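Local coordinates for GGDEF family protein (PDB 5GZS) that is the periplasmic portion of the diguanylate cyclase CdgH, binds arginine in a solute-binding-protein domain and probably senses it, at residues Asp13-Arg18 and Asp139-Leu144; Tyr37-Asp42 and Ile97-Thr102. All coordinates share one frame; numbering follows the deposited sequence.

Contact 1 (Asp13-Arg18 and Asp139-Leu144); sequences DDVVTR and DAINQL. With ARG (arginine), chain B.
Asp13 and Asn142 bring the two backbones together, with their CA atoms 4.5 Å apart. Asp13 N donates to Asn142 O at 3.2 Å. In the return direction Asn142 CA lies 3.2 Å from Asp13 O in a nearly straight CA-H...O contact (176° at the hydrogen). Residues 13-15 form an inverse gamma turn centred on Asp14, which leads into helix 15-28. Segment 139-144 has just left strand 137-140, which ends at Ala140.

Asp14 is the N-cap of that helix. Its OD1 accepts a weak bond from Thr17 N and a stronger one from Thr17 OG1 at 2.6 Å, the hydroxyl standing well above the carboxylate plane. Asn142 lies alongside Asp14, pointing the same way, with amide and carboxylate planes 72° apart. Asn142 ND2 gives a hydrogen bond to Glu11 O. Its OD1 faces the bound arginine, 3.6 Å from ARG NH1. Beside this polar group, Val15 CG1 meets Ile141 CD1 at 3.8 Å, the two side chains crossing at about a right angle. Ile199 of helix 189-218 also packs on Ile141.

Asp13 CG is anti to its backbone N (chi1 -168°). Its OD1 takes a salt bridge from Arg18 NH1 at 2.6 Å. OD2 is hydrogen-bonded to Tyr202 OH and accepts from a water, which also donates to Ile141 O. The carboxylate is thus held by a cation, a hydroxyl and a water, an arrangement that would favour its negative form. The pocket residue Asn142 accepts from the backbone N of this same aspartate.

Contact 2 (Tyr37-Asp42 and Ile97-Thr102); sequences YPSFND and IPKGTT. With ARG (arginine), chain B.
Phe40, the first residue of helix 40-49, reaches toward the turn at Lys99-Thr101 and lies against the bound arginine. Its CG is anti to the backbone N (chi1 161°). CB and CG sit near ARG NE, and CD1 comes within 3.4 Å of that same nitrogen. CE1 reaches the aliphatic part of the ligand: ARG CG stands over one face of the ring, offset toward the rim. On the other branch, CD2 touches Thr101 CG2 at 3.4 Å, an oblique approach. CE2 has Gly100 O near the ring plane at its edge, 3.2 Å away, and Lys99 O also lies at this edge. At the tip, CZ is 3.2 Å from the ligand carboxylate atom ARG OXT.

Pro98-Thr101 is a type II beta turn. Gly100 has a positive phi of 88°, which suits glycine. Thr101 OG1 bonds to Pro98 O at 2.8 Å and also caps Tyr103 N. Just after the turn, Thr102 N donates to ARG O at 2.7 Å. Gly100 O is taken by Arg64, which also binds the ligand.

Lys99 NZ gives a weak bond to Asn41 OD1 (3.3 Å), doubtful because the end of the lysine is poorly placed. Its main partner is Glu120, in a salt bridge. Ser39 is the N-cap of the helix, its OG accepting from Asn41 N.

An aromatic side chain over the ligand's aliphatic part and a backbone N-H on its alpha-carboxylate are as expected of an amino-acid site in family 3 solute-binding proteins, with the ligand held in a cleft.

From the N terminus the chain runs through strand 6-10 to residues 13-18 at the start of helix 15-28, then by strand 32-36 to residues 37-42. Contact 2 closes its loop when the chain leaves strand 94-98. Contact 1 closes later, at the end of strand 137-140, so contact 2 is nested inside the loop of contact 1. Contact 1 ties helix 15-28 to the sheet of strands 137-140, 79-83 and 153-156. Contact 2 ties helix 40-49 to the parallel pair 94-98 and 115-119. Their centres are 13 Å apart. Asp139 OD1 packs on Pro98 CG at 3.4 Å, and both contacts touch the same arginine.

Contact 1 (Asp13-Arg18 and Asp139-Leu144)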
loop_
_atom_site.group_PDB
_atom_site.type_symbol
_atom_site.label_atom_id
_atom_site.label_comp_id
_atom_site.label_asym_id
_atom_site.label_seq_id
_atom_site.Cartn_x
_atom_site.Cartn_y
_atom_site.Cartn_z
ATOM N N ASP A 13 20.304 3.804 29.150
ATOM C CA ASP A 13 19.243 3.322 30.014
ATOM C C ASP A 13 18.776 1.990 29.514
ATOM O O ASP A 13 17.882 1.913 28.724
ATOM C CB ASP A 13 18.081 4.289 29.997
ATOM C CG ASP A 13 17.087 4.011 31.052
ATOM O OD1 ASP A 13 17.452 3.495 32.082
ATOM O OD2 ASP A 13 15.927 4.330 30.878
ATOM N N ASP A 14 19.398 0.932 29.981
ATOM C CA ASP A 14 19.146 -0.378 29.449
ATOM C C ASP A 14 18.165 -1.086 30.327
ATOM O O ASP A 14 18.517 -1.944 31.073
ATOM C CB ASP A 14 20.444 -1.132 29.363
ATOM C CG ASP A 14 20.426 -2.171 28.333
ATOM O OD1 ASP A 14 19.378 -2.750 28.115
ATOM O OD2 ASP A 14 21.470 -2.436 27.759
ATOM N N VAL A 15 16.916 -0.697 30.221
ATOM C CA VAL A 15 15.938 -1.117 31.145
ATOM C C VAL A 15 15.614 -2.579 30.971
ATOM O O VAL A 15 15.304 -3.243 31.909
ATOM C CB VAL A 15 14.717 -0.202 31.074
ATOM C CG1 VAL A 15 14.359 0.073 29.658
ATOM C CG2 VAL A 15 13.546 -0.773 31.810
ATOM N N VAL A 16 15.715 -3.086 29.763
ATOM C CA VAL A 16 15.394 -4.497 29.565
ATOM C C VAL A 16 16.514 -5.398 30.084
ATOM O O VAL A 16 16.259 -6.528 30.516
ATOM C CB VAL A 16 15.097 -4.808 28.076
ATOM C CG1 VAL A 16 14.882 -6.284 27.845
ATOM C CG2 VAL A 16 13.863 -4.038 27.610
ATOM N N THR A 17 17.744 -4.898 30.091
ATOM C CA THR A 17 18.859 -5.705 30.573
ATOM C C THR A 17 18.795 -5.806 32.089
ATOM O O THR A 17 19.040 -6.864 32.676
ATOM C CB THR A 17 20.223 -5.120 30.132
ATOM O OG1 THR A 17 20.294 -5.092 28.701
ATOM C CG2 THR A 17 21.378 -5.963 30.659
ATOM N N ARG A 18 18.449 -4.687 32.713
ATOM C CA ARG A 18 18.194 -4.629 34.143
ATOM C C ARG A 18 17.028 -5.517 34.553
ATOM O O ARG A 18 17.180 -6.357 35.458
ATOM C CB ARG A 18 17.924 -3.198 34.561
ATOM C CG ARG A 18 19.168 -2.433 34.791
ATOM C CD ARG A 18 19.048 -1.043 34.301
ATOM N NE ARG A 18 17.787 -0.394 34.635
ATOM C CZ ARG A 18 17.350 0.662 33.952
ATOM N NH1 ARG A 18 18.077 1.102 32.924
ATOM N NH2 ARG A 18 16.197 1.251 34.261
ATOM N N ASP A 139 17.233 4.450 16.890
ATOM C CA ASP A 139 17.908 3.707 17.952
ATOM C C ASP A 139 16.948 3.065 18.956
ATOM O O ASP A 139 15.733 3.322 18.951
ATOM C CB ASP A 139 18.885 4.621 18.684
ATOM C CG ASP A 139 20.084 3.866 19.260
ATOM O OD1 ASP A 139 20.116 2.610 19.201
ATOM O OD2 ASP A 139 20.995 4.542 19.785
ATOM N N ALA A 140 17.504 2.228 19.825
ATOM C CA ALA A 140 16.708 1.412 20.749
ATOM C C ALA A 140 16.202 2.181 21.961
ATOM O O ALA A 140 16.511 3.353 22.146
ATOM C CB ALA A 140 17.510 0.233 21.207
ATOM N N ILE A 141 15.438 1.477 22.794
ATOM C CA ILE A 141 14.854 2.018 24.023
ATOM C C ILE A 141 15.916 2.596 24.958
ATOM O O ILE A 141 15.626 3.503 25.732
ATOM C CB ILE A 141 14.015 0.923 24.768
ATOM C CG1 ILE A 141 13.216 1.518 25.932
ATOM C CG2 ILE A 141 14.895 -0.208 25.246
ATOM C CD1 ILE A 141 12.244 0.545 26.551
ATOM N N ASN A 142 17.147 2.092 24.869
ATOM C CA ASN A 142 18.280 2.656 25.626
ATOM C C ASN A 142 18.389 4.176 25.554
ATOM O O ASN A 142 18.811 4.843 26.508
ATOM C CB ASN A 142 19.579 2.049 25.127
ATOM C CG ASN A 142 19.563 0.536 25.182
ATOM O OD1 ASN A 142 18.799 -0.117 24.463
ATOM N ND2 ASN A 142 20.402 -0.030 26.038
ATOM N N GLN A 143 17.999 4.727 24.417
ATOM C CA GLN A 143 18.129 6.155 24.206
ATOM C C GLN A 143 16.886 6.941 24.604
ATOM O O GLN A 143 16.939 8.164 24.699
ATOM C CB GLN A 143 18.458 6.434 22.747
ATOM C CG GLN A 143 19.670 5.686 22.220
ATOM C CD GLN A 143 20.948 6.013 22.978
ATOM O OE1 GLN A 143 21.088 7.103 23.538
ATOM N NE2 GLN A 143 21.906 5.074 22.974
ATOM N N LEU A 144 15.782 6.249 24.867
ATOM C CA LEU A 144 14.497 6.918 25.030
ATOM C C LEU A 144 14.487 7.981 26.132
ATOM O O LEU A 144 14.196 9.164 25.872
ATOM C CB LEU A 144 13.395 5.893 25.305
ATOM C CG LEU A 144 11.992 6.506 25.232
ATOM C CD1 LEU A 144 11.781 7.124 23.861
ATOM C CD2 LEU A 144 10.918 5.467 25.505
HETATM N N ARG B . 19.189 -5.296 18.398
HETATM C CA ARG B . 19.894 -4.526 17.384
HETATM C C ARG B . 21.266 -5.127 17.103
HETATM O O ARG B . 21.841 -4.940 16.033
HETATM C CB ARG B . 20.031 -3.078 17.822
HETATM C CG ARG B . 20.879 -2.883 19.064
HETATM C CD ARG B . 20.656 -1.477 19.575
HETATM N NE ARG B . 21.502 -1.164 20.707
HETATM C CZ ARG B . 21.300 -1.625 21.934
HETATM N NH1 ARG B . 20.279 -2.438 22.188
HETATM N NH2 ARG B . 22.134 -1.282 22.900
HETATM O OXT ARG B . 21.831 -5.816 17.944
HETATM O O HOH W 1 14.971 4.874 28.120
#

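Contact 2 (Tyr37-Asp42 and Ile97-Thr102)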
loop_
_atom_site.group_PDB
_atom_site.type_symbol
_atom_site.label_atom_id
_atom_site.label_comp_id
_atom_site.label_asym_id
_atom_site.label_seq_id
_atom_site.Cartn_x
_atom_site.Cartn_y
_atom_site.Cartn_z
ATOM N N TYR A 37 28.662 0.564 28.957
ATOM C CA TYR A 37 29.501 0.803 27.786
ATOM C C TYR A 37 28.971 2.022 27.064
ATOM O O TYR A 37 27.768 2.149 26.839
ATOM C CB TYR A 37 29.513 -0.405 26.859
ATOM C CG TYR A 37 30.354 -1.539 27.376
ATOM C CD1 TYR A 37 31.711 -1.600 27.088
ATOM C CD2 TYR A 37 29.800 -2.546 28.170
ATOM C CE1 TYR A 37 32.499 -2.642 27.567
ATOM C CE2 TYR A 37 30.578 -3.586 28.648
ATOM C CZ TYR A 37 31.930 -3.623 28.341
ATOM O OH TYR A 37 32.722 -4.639 28.794
ATOM N N PRO A 38 29.860 2.938 26.690
ATOM C CA PRO A 38 29.378 4.184 26.075
ATOM C C PRO A 38 28.743 3.984 24.690
ATOM O O PRO A 38 28.061 4.893 24.199
ATOM C CB PRO A 38 30.643 5.033 25.982
ATOM C CG PRO A 38 31.764 4.031 25.953
ATOM C CD PRO A 38 31.328 2.878 26.788
ATOM N N SER A 39 28.957 2.820 24.077
ATOM C CA SER A 39 28.385 2.525 22.761
ATOM C C SER A 39 28.045 1.047 22.562
ATOM O O SER A 39 28.682 0.145 23.131
ATOM C CB SER A 39 29.345 2.979 21.657
ATOM O OG SER A 39 29.123 2.265 20.448
ATOM N N PHE A 40 27.047 0.801 21.731
ATOM C CA PHE A 40 26.597 -0.560 21.476
ATOM C C PHE A 40 27.677 -1.415 20.825
ATOM O O PHE A 40 27.735 -2.629 21.013
ATOM C CB PHE A 40 25.354 -0.540 20.594
ATOM C CG PHE A 40 25.069 -1.844 19.914
ATOM C CD1 PHE A 40 24.396 -2.850 20.578
ATOM C CD2 PHE A 40 25.461 -2.053 18.609
ATOM C CE1 PHE A 40 24.119 -4.027 19.954
ATOM C CE2 PHE A 40 25.189 -3.239 17.975
ATOM C CZ PHE A 40 24.511 -4.224 18.648
ATOM N N ASN A 41 28.532 -0.795 20.036
ATOM C CA ASN A 41 29.551 -1.575 19.371
ATOM C C ASN A 41 30.712 -1.854 20.331
ATOM O O ASN A 41 31.356 -2.907 20.237
ATOM C CB ASN A 41 29.971 -0.851 18.109
ATOM C CG ASN A 41 31.023 -1.593 17.296
ATOM O OD1 ASN A 41 32.225 -1.454 17.546
ATOM N ND2 ASN A 41 30.580 -2.359 16.299
ATOM N N ASP A 42 30.937 -0.939 21.280
ATOM C CA ASP A 42 31.773 -1.227 22.455
ATOM C C ASP A 42 31.300 -2.498 23.156
ATOM O O ASP A 42 32.114 -3.311 23.563
ATOM C CB ASP A 42 31.752 -0.069 23.461
ATOM C CG ASP A 42 32.719 1.040 23.110
ATOM O OD1 ASP A 42 33.229 1.070 21.968
ATOM O OD2 ASP A 42 32.961 1.895 23.988
ATOM N N ILE A 97 22.649 6.581 12.456
ATOM C CA ILE A 97 22.572 5.144 12.650
ATOM C C ILE A 97 23.652 4.683 13.609
ATOM O O ILE A 97 24.846 4.938 13.381
ATOM C CB ILE A 97 22.720 4.365 11.316
ATOM C CG1 ILE A 97 21.640 4.772 10.304
ATOM C CG2 ILE A 97 22.683 2.859 11.566
ATOM C CD1 ILE A 97 20.246 4.221 10.601
ATOM N N PRO A 98 23.242 3.991 14.686
ATOM C CA PRO A 98 24.194 3.423 15.644
ATOM C C PRO A 98 25.084 2.427 14.929
ATOM O O PRO A 98 24.601 1.619 14.133
ATOM C CB PRO A 98 23.308 2.722 16.677
ATOM C CG PRO A 98 21.920 3.138 16.371
ATOM C CD PRO A 98 21.872 3.535 14.939
ATOM N N LYS A 99 26.375 2.492 15.193
ATOM C CA LYS A 99 27.306 1.677 14.443
ATOM C C LYS A 99 27.332 0.274 15.056
ATOM O O LYS A 99 27.203 0.116 16.274
ATOM C CB LYS A 99 28.690 2.331 14.433
ATOM C CG LYS A 99 29.830 1.367 14.217
ATOM C CD LYS A 99 31.073 1.856 14.902
ATOM C CE LYS A 99 30.793 1.535 16.328
ATOM N NZ LYS A 99 31.711 1.804 17.463
ATOM N N GLY A 100 27.459 -0.739 14.206
ATOM C CA GLY A 100 27.434 -2.124 14.641
ATOM C C GLY A 100 26.038 -2.731 14.703
ATOM O O GLY A 100 25.882 -3.944 14.896
ATOM N N THR A 101 25.013 -1.898 14.550
ATOM C CA THR A 101 23.658 -2.403 14.722
ATOM C C THR A 101 23.101 -2.977 13.442
ATOM O O THR A 101 23.646 -2.797 12.358
ATOM C CB THR A 101 22.658 -1.327 15.212
ATOM O OG1 THR A 101 22.508 -0.312 14.210
ATOM C CG2 THR A 101 23.103 -0.725 16.535
ATOM N N THR A 102 21.983 -3.657 13.608
ATOM C CA THR A 102 21.242 -4.244 12.524
ATOM C C THR A 102 20.509 -3.154 11.727
ATOM O O THR A 102 20.007 -3.406 10.627
ATOM C CB THR A 102 20.250 -5.283 13.086
ATOM O OG1 THR A 102 19.952 -6.266 12.092
ATOM C CG2 THR A 102 18.973 -4.611 13.573
HETATM N N ARG B . 19.189 -5.296 18.398
HETATM C CA ARG B . 19.894 -4.526 17.384
HETATM C C ARG B . 21.266 -5.127 17.103
HETATM O O ARG B . 21.841 -4.940 16.033
HETATM C CB ARG B . 20.031 -3.078 17.822
HETATM C CG ARG B . 20.879 -2.883 19.064
HETATM C CD ARG B . 20.656 -1.477 19.575
HETATM N NE ARG B . 21.502 -1.164 20.707
HETATM C CZ ARG B . 21.300 -1.625 21.934
HETATM N NH1 ARG B . 20.279 -2.438 22.188
HETATM N NH2 ARG B . 22.134 -1.282 22.900
HETATM O OXT ARG B . 21.831 -5.816 17.944
#